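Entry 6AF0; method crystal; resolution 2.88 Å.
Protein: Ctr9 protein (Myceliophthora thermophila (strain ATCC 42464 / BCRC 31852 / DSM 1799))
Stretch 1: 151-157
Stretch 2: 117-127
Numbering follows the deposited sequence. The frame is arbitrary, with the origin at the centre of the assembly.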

# COMPACT_ATOMS: atom_id res chain seq x y z
N LEU A 151 25.74 8.51 -37.85
CA LEU A 151 24.90 7.49 -37.20
C LEU A 151 25.66 6.67 -36.16
O LEU A 151 25.28 6.59 -35.00
CB LEU A 151 24.31 6.52 -38.23
CG LEU A 151 23.16 7.00 -39.14
CD1 LEU A 151 22.79 5.87 -40.08
CD2 LEU A 151 21.93 7.50 -38.39
N LEU A 152 26.75 6.06 -36.59
CA LEU A 152 27.59 5.29 -35.69
C LEU A 152 28.09 6.07 -34.46
O LEU A 152 28.26 5.49 -33.39
CB LEU A 152 28.79 4.76 -36.45
CG LEU A 152 28.52 3.82 -37.62
CD1 LEU A 152 29.82 3.52 -38.31
CD2 LEU A 152 27.93 2.52 -37.15
N LYS A 153 28.35 7.35 -34.62
CA LYS A 153 28.78 8.18 -33.50
C LYS A 153 27.55 8.51 -32.66
O LYS A 153 27.62 8.53 -31.44
CB LYS A 153 29.46 9.46 -34.01
CG LYS A 153 30.76 9.85 -33.27
CD LYS A 153 31.75 10.63 -34.13
CE LYS A 153 31.09 11.82 -34.81
NZ LYS A 153 32.04 12.68 -35.57
N ALA A 154 26.43 8.77 -33.31
CA ALA A 154 25.23 9.20 -32.60
C ALA A 154 24.69 8.14 -31.68
O ALA A 154 24.18 8.46 -30.61
CB ALA A 154 24.15 9.60 -33.59
N SER A 155 24.79 6.87 -32.10
CA SER A 155 24.32 5.75 -31.28
C SER A 155 25.13 5.58 -29.97
O SER A 155 24.60 5.11 -28.95
CB SER A 155 24.34 4.45 -32.08
OG SER A 155 23.89 3.35 -31.29
N LEU A 156 26.39 5.99 -30.00
CA LEU A 156 27.25 5.96 -28.81
C LEU A 156 26.99 7.06 -27.77
O LEU A 156 27.55 7.02 -26.68
CB LEU A 156 28.71 6.02 -29.23
CG LEU A 156 29.21 4.79 -29.99
CD1 LEU A 156 30.64 4.99 -30.49
CD2 LEU A 156 29.13 3.57 -29.09
N GLN A 157 26.15 8.04 -28.10
CA GLN A 157 25.81 9.08 -27.15
C GLN A 157 25.04 8.41 -26.03
O GLN A 157 24.08 7.72 -26.31
CB GLN A 157 24.98 10.17 -27.83
CG GLN A 157 25.79 11.03 -28.80
CD GLN A 157 26.32 12.33 -28.19
OE1 GLN A 157 26.70 12.39 -27.01
NE2 GLN A 157 26.34 13.38 -29.00
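Stretch 2 117-127: TKEYYLQLATQ

No hydrogen bond links these two stretches, although a lysine and a glutamate lie side by side in the contact: the closest approach of K153 to E119 is from CG of the lysine to OE2 of the glutamate, 3.8 Å, and the amine goes elsewhere, its NZ lying 3.9 Å from CG2 of T126. The contact between the stretches is van der Waals packing, and L122 has the largest covered area, 68 Å².

Stretch 2 is helical from K118 to Q127, with T117 at the N-cap position just before the first turn, and its backbone carries a regular ladder of i to i+4 hydrogen bonds such as L122 N to K118 O at 2.9 Å. It runs against the helix of stretch 1 in a largely antiparallel sense, the N-to-C directions making 145° (signed crossing angle -145°), with the axes 10.8 Å apart at closest approach. The register is set where CA of K153 faces CA of L122 at 7.2 Å.

L122 is the hub. Its CA-to-CB bond points toward stretch 1, and the residue touches three others: its CD2 lies 3.8 Å from O of L152, 3.7 Å from CA of K153 and 3.7 Å from CD1 of L156. One methyl thus meets backbone as well as side chain.

One turn before L122, K118 and E119 both touch L156, whose CD1 is 4.2 Å from CB of K118 and 3.5 Å from OE1 of E119. The CA-to-CB bond of E119 points sideways, yet the end of its side chain comes nearer. One turn after L122, T126 meets the long arm of K153 through its methyl, while its OG1 donates a very short 2.4 Å hydrogen bond to O of Q123. The spacing K118, L122, T126 therefore gives one contacting stripe, widened by E119.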

# COMPACT_ATOMS: atom_id res chain seq x y z
N THR A 117 39.20 0.74 -29.55
CA THR A 117 37.78 0.90 -29.33
C THR A 117 37.06 1.45 -30.55
O THR A 117 37.66 1.91 -31.51
CB THR A 117 37.50 1.83 -28.13
OG1 THR A 117 38.19 3.07 -28.31
CG2 THR A 117 37.95 1.18 -26.83
N LYS A 118 35.74 1.40 -30.48
CA LYS A 118 34.90 1.93 -31.53
C LYS A 118 35.25 3.36 -31.77
O LYS A 118 35.41 3.78 -32.91
CB LYS A 118 33.44 1.91 -31.15
CG LYS A 118 33.00 0.67 -30.43
CD LYS A 118 31.55 0.33 -30.72
CE LYS A 118 31.46 -1.12 -31.14
NZ LYS A 118 30.18 -1.36 -31.82
N GLU A 119 35.36 4.12 -30.69
CA GLU A 119 35.61 5.56 -30.82
C GLU A 119 36.96 5.83 -31.46
O GLU A 119 37.18 6.88 -32.06
CB GLU A 119 35.50 6.29 -29.49
CG GLU A 119 35.27 7.80 -29.65
CD GLU A 119 33.84 8.18 -30.06
OE1 GLU A 119 32.88 7.55 -29.58
OE2 GLU A 119 33.67 9.13 -30.88
N TYR A 120 37.88 4.89 -31.31
CA TYR A 120 39.16 4.98 -31.97
C TYR A 120 39.02 4.96 -33.50
O TYR A 120 39.46 5.89 -34.19
CB TYR A 120 40.04 3.83 -31.50
CG TYR A 120 41.36 3.75 -32.19
CD1 TYR A 120 42.36 4.69 -31.94
CD2 TYR A 120 41.62 2.74 -33.10
CE1 TYR A 120 43.57 4.62 -32.57
CE2 TYR A 120 42.84 2.67 -33.75
CZ TYR A 120 43.81 3.61 -33.47
OH TYR A 120 45.01 3.53 -34.11
N TYR A 121 38.40 3.89 -34.01
CA TYR A 121 38.14 3.75 -35.45
C TYR A 121 37.24 4.89 -36.00
O TYR A 121 37.40 5.35 -37.13
CB TYR A 121 37.54 2.38 -35.76
CG TYR A 121 38.47 1.23 -35.46
CD1 TYR A 121 39.70 1.11 -36.10
CD2 TYR A 121 38.13 0.25 -34.54
CE1 TYR A 121 40.56 0.05 -35.83
CE2 TYR A 121 38.98 -0.81 -34.27
CZ TYR A 121 40.20 -0.90 -34.91
OH TYR A 121 41.03 -1.96 -34.62
N LEU A 122 36.31 5.35 -35.17
CA LEU A 122 35.42 6.44 -35.57
C LEU A 122 36.22 7.69 -35.82
O LEU A 122 36.15 8.27 -36.88
CB LEU A 122 34.34 6.69 -34.52
CG LEU A 122 32.97 6.06 -34.84
CD1 LEU A 122 33.05 4.57 -35.11
CD2 LEU A 122 32.01 6.29 -33.70
N GLN A 123 37.01 8.09 -34.83
CA GLN A 123 37.85 9.26 -34.96
C GLN A 123 38.81 9.11 -36.14
O GLN A 123 39.00 10.06 -36.89
CB GLN A 123 38.63 9.47 -33.67
CG GLN A 123 39.43 10.77 -33.63
CD GLN A 123 40.36 10.87 -32.43
OE1 GLN A 123 40.79 11.97 -32.07
NE2 GLN A 123 40.68 9.73 -31.79
N LEU A 124 39.39 7.93 -36.32
CA LEU A 124 40.26 7.71 -37.49
C LEU A 124 39.51 7.88 -38.82
O LEU A 124 40.03 8.43 -39.79
CB LEU A 124 40.91 6.34 -37.44
CG LEU A 124 42.03 6.16 -36.42
CD1 LEU A 124 42.49 4.70 -36.42
CD2 LEU A 124 43.22 7.07 -36.70
N ALA A 125 38.28 7.37 -38.86
CA ALA A 125 37.42 7.53 -40.01
C ALA A 125 37.12 8.99 -40.28
O ALA A 125 37.06 9.41 -41.42
CB ALA A 125 36.12 6.77 -39.79
N THR A 126 36.91 9.76 -39.22
CA THR A 126 36.66 11.21 -39.36
C THR A 126 37.85 11.90 -40.08
O THR A 126 37.63 12.65 -41.03
CB THR A 126 36.40 11.93 -38.02
OG1 THR A 126 37.61 11.97 -37.26
CG2 THR A 126 35.32 11.27 -37.20
N GLN A 127 39.08 11.63 -39.65
CA GLN A 127 40.29 12.26 -40.23
C GLN A 127 40.44 11.91 -41.71
O GLN A 127 40.57 12.80 -42.55
CB GLN A 127 41.58 11.88 -39.49
CG GLN A 127 41.42 11.60 -38.00
CD GLN A 127 42.73 11.40 -37.28
OE1 GLN A 127 43.81 11.46 -37.88
NE2 GLN A 127 42.66 11.15 -35.97